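Local coordinates for protein ribonuclease (Nicotiana glutinosa, PDB 1IYB) that probably cleaves RNA as a plant ribonuclease of the T2 family and binds a guanine nucleotide, at residues 91-94 and 95-99. Numbering follows the deposited sequence.
Sequences SAFW and SHEWE. With 5GP (guanosine-5'-monophosphate), chain C.
Phe93 and Glu97, one helical turn apart, meet side by side before the bound GMP: Phe93 CE1 lies 3.7 Å from Glu97 OE1, and Glu97 CG is 4.0 Å from the same Phe93 CE1, the carboxylate coming to the ring obliquely. Each also touches the nucleotide. The Phe93 ring covers the guanine, whose C5 sits 3.5 Å above the plane of the phenyl ring and over its centre; the two planes are also nearly parallel, and together these facts establish a face-to-face overlap. Every ring carbon of Phe93 has a close purine partner, the longest of these nearest approaches being 3.7 Å from CD2 to guanine N7, and CE1 also reaches the ribose. This placement follows from chi1 of -173°, which sets CG anti to the backbone N and directs the ring to the nucleotide side of the helix.

Glu97 is bent at chi2 (-61°), and its OE1 comes to 2.5 Å from phosphate oxygen O2P, a very close approach. His96 approaches the same phosphate group from its ring edge: NE2 donates to the ester oxygen O5' over 2.8 Å, with an N-H...O angle of 148°, and the phosphorus lies in the imidazole plane.

Further out, main-chain bonds fix the spacing of the three side chains. Glu97 N donates to Phe93 O at 3.0 Å, and His96 N to Ala92 O likewise. Trp46 NE1 holds OE2 of Glu97, while Trp80 meets the Phe93 ring edge-to-face and its carbonyl oxygen accepts the indole N-H of Trp94. Trp94 turns instead into the protein, against helices 73-79 and 111-124. His96, Glu97, Lys100 and His101 lie on one helix in a run that matches the second conserved active-site segment of the RNase T2 family, consistent with a part in catalysis.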
loop_
_atom_site.group_PDB
_atom_site.type_symbol
_atom_site.label_atom_id
_atom_site.label_comp_id
_atom_site.label_asym_id
_atom_site.label_seq_id
_atom_site.Cartn_x
_atom_site.Cartn_y
_atom_site.Cartn_z
ATOM N N SER A 91 10.327 18.727 -0.545
ATOM C CA SER A 91 10.777 17.803 0.499
ATOM C C SER A 91 9.780 16.722 0.921
ATOM O O SER A 91 10.176 15.581 1.151
ATOM C CB SER A 91 11.227 18.586 1.736
ATOM O OG SER A 91 12.389 19.343 1.453
ATOM N N ALA A 92 8.502 17.068 1.036
ATOM C CA ALA A 92 7.498 16.081 1.431
ATOM C C ALA A 92 7.374 15.002 0.357
ATOM O O ALA A 92 7.180 13.823 0.659
ATOM C CB ALA A 92 6.147 16.757 1.656
ATOM N N PHE A 93 7.493 15.415 -0.900
ATOM C CA PHE A 93 7.395 14.495 -2.026
ATOM C C PHE A 93 8.618 13.574 -2.036
ATOM O O PHE A 93 8.484 12.353 -2.137
ATOM C CB PHE A 93 7.298 15.313 -3.324
ATOM C CG PHE A 93 7.017 14.498 -4.568
ATOM C CD1 PHE A 93 6.402 13.252 -4.499
ATOM C CD2 PHE A 93 7.330 15.019 -5.821
ATOM C CE1 PHE A 93 6.101 12.537 -5.659
ATOM C CE2 PHE A 93 7.034 14.314 -6.990
ATOM C CZ PHE A 93 6.418 13.068 -6.908
ATOM N N TRP A 94 9.807 14.158 -1.912
ATOM C CA TRP A 94 11.038 13.370 -1.909
ATOM C C TRP A 94 11.077 12.407 -0.724
ATOM O O TRP A 94 11.486 11.245 -0.860
ATOM C CB TRP A 94 12.262 14.297 -1.888
ATOM C CG TRP A 94 12.229 15.299 -3.003
ATOM C CD1 TRP A 94 11.706 15.112 -4.251
ATOM C CD2 TRP A 94 12.715 16.647 -2.970
ATOM N NE1 TRP A 94 11.830 16.261 -4.996
ATOM C CE2 TRP A 94 12.446 17.219 -4.236
ATOM C CE3 TRP A 94 13.351 17.426 -1.995
ATOM C CZ2 TRP A 94 12.790 18.537 -4.554
ATOM C CZ3 TRP A 94 13.694 18.739 -2.313
ATOM C CH2 TRP A 94 13.411 19.278 -3.584
ATOM N N SER A 95 10.640 12.885 0.439
ATOM C CA SER A 95 10.622 12.050 1.637
ATOM C C SER A 95 9.696 10.859 1.419
ATOM O O SER A 95 10.037 9.728 1.755
ATOM C CB SER A 95 10.140 12.851 2.849
ATOM O OG SER A 95 10.036 12.015 3.993
ATOM N N HIS A 96 8.523 11.124 0.853
ATOM C CA HIS A 96 7.550 10.075 0.577
ATOM C C HIS A 96 8.123 9.008 -0.355
ATOM O O HIS A 96 7.952 7.811 -0.126
ATOM C CB HIS A 96 6.291 10.682 -0.052
ATOM C CG HIS A 96 5.327 9.663 -0.570
ATOM N ND1 HIS A 96 4.547 8.887 0.259
ATOM C CD2 HIS A 96 5.042 9.267 -1.834
ATOM C CE1 HIS A 96 3.822 8.057 -0.472
ATOM N NE2 HIS A 96 4.104 8.267 -1.745
ATOM N N GLU A 97 8.799 9.437 -1.413
ATOM C CA GLU A 97 9.368 8.485 -2.352
ATOM C C GLU A 97 10.461 7.640 -1.709
ATOM O O GLU A 97 10.567 6.442 -1.985
ATOM C CB GLU A 97 9.886 9.215 -3.597
ATOM C CG GLU A 97 8.758 9.815 -4.436
ATOM C CD GLU A 97 7.792 8.761 -4.965
ATOM O OE1 GLU A 97 6.563 8.972 -4.870
ATOM O OE2 GLU A 97 8.264 7.726 -5.484
ATOM N N TRP A 98 11.272 8.241 -0.842
ATOM C CA TRP A 98 12.310 7.458 -0.189
ATOM C C TRP A 98 11.714 6.451 0.789
ATOM O O TRP A 98 12.061 5.270 0.771
ATOM C CB TRP A 98 13.309 8.340 0.573
ATOM C CG TRP A 98 14.154 7.508 1.497
ATOM C CD1 TRP A 98 13.996 7.362 2.849
ATOM C CD2 TRP A 98 15.177 6.579 1.114
ATOM N NE1 TRP A 98 14.847 6.394 3.325
ATOM C CE2 TRP A 98 15.584 5.896 2.283
ATOM C CE3 TRP A 98 15.786 6.254 -0.106
ATOM C CZ2 TRP A 98 16.573 4.904 2.269
ATOM C CZ3 TRP A 98 16.771 5.264 -0.122
ATOM C CH2 TRP A 98 17.151 4.602 1.061
ATOM N N GLU A 99 10.817 6.922 1.646
ATOM C CA GLU A 99 10.224 6.045 2.644
ATOM C C GLU A 99 9.350 4.931 2.082
ATOM O O GLU A 99 9.393 3.803 2.569
ATOM C CB GLU A 99 9.468 6.891 3.672
ATOM C CG GLU A 99 10.420 7.854 4.375
ATOM C CD GLU A 99 9.841 8.508 5.614
ATOM O OE1 GLU A 99 10.586 9.281 6.262
ATOM O OE2 GLU A 99 8.659 8.256 5.938
HETATM P P 5GP C . 3.618 6.661 -5.216
HETATM O O1P 5GP C . 3.355 5.324 -4.674
HETATM O O2P 5GP C . 5.102 6.952 -5.331
HETATM O O3P 5GP C . 2.902 6.842 -6.599
HETATM O "O5'" 5GP C . 2.986 7.859 -4.296
HETATM C "C5'" 5GP C . 2.985 9.263 -4.749
HETATM C "C4'" 5GP C . 2.350 10.259 -3.750
HETATM O "O4'" 5GP C . 3.266 11.443 -3.698
HETATM C "C3'" 5GP C . 0.997 10.891 -4.067
HETATM O "O3'" 5GP C . -0.113 10.104 -3.664
HETATM C "C2'" 5GP C . 1.014 12.235 -3.329
HETATM O "O2'" 5GP C . 0.556 12.115 -1.965
HETATM C "C1'" 5GP C . 2.475 12.647 -3.424
HETATM N N9 5GP C . 2.866 13.773 -4.329
HETATM C C8 5GP C . 3.399 15.005 -4.021
HETATM N N7 5GP C . 3.739 15.749 -5.052
HETATM C C5 5GP C . 3.392 14.921 -6.139
HETATM C C6 5GP C . 3.528 15.183 -7.543
HETATM O O6 5GP C . 3.974 16.186 -8.088
HETATM N N1 5GP C . 3.057 14.085 -8.328
HETATM C C2 5GP C . 2.536 12.910 -7.790
HETATM N N2 5GP C . 2.151 12.006 -8.715
HETATM N N3 5GP C . 2.408 12.660 -6.473
HETATM C C4 5GP C . 2.857 13.713 -5.707
#